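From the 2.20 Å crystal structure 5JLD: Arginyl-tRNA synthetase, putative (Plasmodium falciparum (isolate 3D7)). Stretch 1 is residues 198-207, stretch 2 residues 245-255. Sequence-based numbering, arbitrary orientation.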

# COMPACT_ATOMS: atom_id res chain seq x y z
N ASN A 198 44.89 9.68 -12.27
CA ASN A 198 44.95 10.08 -10.87
C ASN A 198 43.59 9.92 -10.19
O ASN A 198 43.19 10.77 -9.38
CB ASN A 198 45.44 11.52 -10.74
N PHE A 199 42.89 8.84 -10.51
CA PHE A 199 41.56 8.58 -9.98
C PHE A 199 41.55 8.46 -8.46
O PHE A 199 40.71 9.07 -7.80
CB PHE A 199 40.98 7.30 -10.60
N LYS A 200 42.48 7.69 -7.92
CA LYS A 200 42.51 7.40 -6.49
C LYS A 200 42.71 8.64 -5.62
O LYS A 200 42.11 8.77 -4.55
CB LYS A 200 43.61 6.37 -6.18
N GLU A 201 43.56 9.56 -6.09
CA GLU A 201 43.89 10.76 -5.32
C GLU A 201 42.90 11.90 -5.58
O GLU A 201 42.71 12.76 -4.73
CB GLU A 201 45.31 11.22 -5.63
N GLU A 202 42.28 11.89 -6.76
CA GLU A 202 41.30 12.90 -7.14
C GLU A 202 40.32 12.38 -8.19
O GLU A 202 40.68 12.18 -9.35
CB GLU A 202 41.99 14.16 -7.66
N MET A 203 39.07 12.17 -7.77
CA MET A 203 38.03 11.63 -8.65
C MET A 203 37.45 12.69 -9.60
O MET A 203 37.21 13.83 -9.20
CB MET A 203 36.90 11.02 -7.82
CG MET A 203 37.12 9.57 -7.41
SD MET A 203 37.09 8.45 -8.82
CE MET A 203 35.43 8.71 -9.42
N PRO A 204 37.21 12.30 -10.86
CA PRO A 204 36.55 13.17 -11.85
C PRO A 204 35.11 13.49 -11.44
O PRO A 204 34.62 12.97 -10.44
CB PRO A 204 36.58 12.33 -13.13
CG PRO A 204 36.69 10.92 -12.66
CD PRO A 204 37.54 10.98 -11.43
N ASP A 205 34.43 14.34 -12.22
CA ASP A 205 33.09 14.77 -11.84
C ASP A 205 32.06 13.68 -12.09
O ASP A 205 31.94 13.16 -13.21
CB ASP A 205 32.69 16.04 -12.60
CG ASP A 205 31.39 16.63 -12.08
OD1 ASP A 205 31.07 16.40 -10.89
OD2 ASP A 205 30.70 17.32 -12.86
N LEU A 206 31.30 13.35 -11.04
CA LEU A 206 30.30 12.31 -11.11
C LEU A 206 28.89 12.90 -11.23
O LEU A 206 27.90 12.17 -11.20
CB LEU A 206 30.39 11.41 -9.87
CG LEU A 206 31.76 10.80 -9.58
CD1 LEU A 206 31.72 9.88 -8.37
CD2 LEU A 206 32.25 10.05 -10.80
N SER A 207 28.83 14.21 -11.40
CA SER A 207 27.55 14.92 -11.52
C SER A 207 26.80 14.56 -12.81
O SER A 207 25.60 14.82 -12.92
CB SER A 207 27.79 16.43 -11.47
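Stretch 2 (245-255) KFVWNKLCESS

The most unusual feature of this contact is how much of it falls to main-chain oxygens. The ring of Phe 246 lies near two carbonyl groups of stretch 1, with CZ 3.5 Å from Lys 200 O and CE2 3.9 Å from Phe 199 O, both approached obliquely. The backbone supplies these contacts; the side chains of Phe 199 and Lys 200 are not modelled beyond CB.

Stretch 2 is helical throughout, part of a longer helix, and its i to i+4 hydrogen bonds run unbroken, from Asn 249 N to Lys 245 O at 2.9 Å through Ser 255 N to Leu 251 O at 2.9 Å. Stretch 1 is largely loop, and residues 199-201 have helical torsions without the regular bonds. The two chains run in the same general direction: Lys 200 is paired with Phe 246 at 7.5 Å between CA atoms, Met 203 with Lys 250 at 8.3 Å, and Leu 206 with Ser 254 at 6.4 Å. Phe 246, Lys 250 and Ser 254, spaced four apart, therefore present one side of the helix to the loop.

Met 203, flexible and apolar, fits between two of these residues: its CG is 4.2 Å from Phe 246 CE2 and 3.9 Å from Lys 250 CG. Lys 250 suits such a place because its aliphatic stem can pack while its end leads away. Leu 206 covers the next turn, with CD1 3.5 Å from Lys 250 O and CD2 4.4 Å from Leu 251 CD1, a branched side chain meeting both backbone and a buried leucine. The backbones come closest in this register where small Ser 254 faces Leu 206, 6.4 Å between CA atoms, and its OG donates a weak hydrogen bond to Leu 206 O at 3.3 Å.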

# COMPACT_ATOMS: atom_id res chain seq x y z
N LYS A 245 37.18 -1.50 -6.64
CA LYS A 245 36.24 -1.35 -5.53
C LYS A 245 36.14 0.12 -5.10
O LYS A 245 35.06 0.60 -4.78
CB LYS A 245 36.67 -2.21 -4.35
CG LYS A 245 36.19 -3.65 -4.44
CD LYS A 245 34.68 -3.73 -4.32
CE LYS A 245 34.24 -5.16 -4.08
NZ LYS A 245 34.25 -5.49 -2.62
N PHE A 246 37.27 0.82 -5.10
CA PHE A 246 37.30 2.25 -4.80
C PHE A 246 36.35 3.02 -5.74
O PHE A 246 35.47 3.78 -5.30
CB PHE A 246 38.74 2.78 -4.93
CG PHE A 246 38.89 4.23 -4.57
CD1 PHE A 246 38.97 4.63 -3.25
CD2 PHE A 246 38.96 5.19 -5.57
CE1 PHE A 246 39.11 5.96 -2.92
CE2 PHE A 246 39.10 6.54 -5.24
CZ PHE A 246 39.18 6.92 -3.92
N VAL A 247 36.53 2.77 -7.04
CA VAL A 247 35.79 3.46 -8.09
C VAL A 247 34.30 3.12 -8.05
O VAL A 247 33.45 4.00 -8.05
CB VAL A 247 36.38 3.14 -9.49
CG1 VAL A 247 35.49 3.68 -10.60
CG2 VAL A 247 37.80 3.69 -9.60
N TRP A 248 34.00 1.82 -8.03
CA TRP A 248 32.65 1.31 -7.83
C TRP A 248 31.96 2.00 -6.66
O TRP A 248 30.83 2.50 -6.78
CB TRP A 248 32.69 -0.20 -7.60
CG TRP A 248 31.41 -0.77 -7.09
CD1 TRP A 248 30.27 -1.00 -7.81
CD2 TRP A 248 31.13 -1.17 -5.74
NE1 TRP A 248 29.30 -1.53 -6.98
CE2 TRP A 248 29.80 -1.64 -5.71
CE3 TRP A 248 31.88 -1.19 -4.55
CZ2 TRP A 248 29.19 -2.12 -4.54
CZ3 TRP A 248 31.27 -1.67 -3.38
CH2 TRP A 248 29.94 -2.12 -3.39
N ASN A 249 32.65 2.04 -5.53
CA ASN A 249 32.09 2.64 -4.34
C ASN A 249 31.80 4.13 -4.54
O ASN A 249 30.76 4.64 -4.08
CB ASN A 249 33.03 2.42 -3.15
CG ASN A 249 32.30 2.41 -1.84
OD1 ASN A 249 32.24 3.42 -1.14
ND2 ASN A 249 31.70 1.27 -1.51
N LYS A 250 32.69 4.82 -5.26
CA LYS A 250 32.45 6.22 -5.63
C LYS A 250 31.20 6.42 -6.51
O LYS A 250 30.41 7.36 -6.31
CB LYS A 250 33.68 6.80 -6.36
CG LYS A 250 34.89 7.04 -5.47
CD LYS A 250 34.53 7.87 -4.25
CE LYS A 250 35.54 7.67 -3.13
NZ LYS A 250 35.61 6.23 -2.71
N LEU A 251 31.03 5.53 -7.49
CA LEU A 251 29.88 5.57 -8.39
C LEU A 251 28.56 5.36 -7.64
O LEU A 251 27.60 6.14 -7.78
CB LEU A 251 30.02 4.51 -9.49
CG LEU A 251 30.83 4.84 -10.76
CD1 LEU A 251 32.08 5.64 -10.44
CD2 LEU A 251 31.21 3.57 -11.50
N CYS A 252 28.53 4.30 -6.84
CA CYS A 252 27.39 3.97 -6.02
C CYS A 252 27.06 5.15 -5.12
O CYS A 252 25.91 5.54 -5.01
CB CYS A 252 27.66 2.71 -5.20
SG CYS A 252 27.79 1.22 -6.21
N GLU A 253 28.08 5.74 -4.50
CA GLU A 253 27.81 6.85 -3.59
C GLU A 253 27.18 8.04 -4.32
O GLU A 253 26.17 8.59 -3.86
CB GLU A 253 29.09 7.28 -2.88
CG GLU A 253 29.47 6.33 -1.77
CD GLU A 253 30.83 6.61 -1.18
OE1 GLU A 253 31.55 7.48 -1.73
OE2 GLU A 253 31.18 5.97 -0.17
N SER A 254 27.76 8.39 -5.47
CA SER A 254 27.20 9.49 -6.28
C SER A 254 25.73 9.27 -6.68
O SER A 254 24.84 10.14 -6.45
CB SER A 254 28.06 9.70 -7.53
OG SER A 254 27.27 10.17 -8.61
N SER A 255 25.47 8.10 -7.28
CA SER A 255 24.10 7.78 -7.70
C SER A 255 23.14 7.78 -6.52
O SER A 255 22.01 8.28 -6.61
CB SER A 255 24.04 6.43 -8.41
OG SER A 255 24.32 6.56 -9.79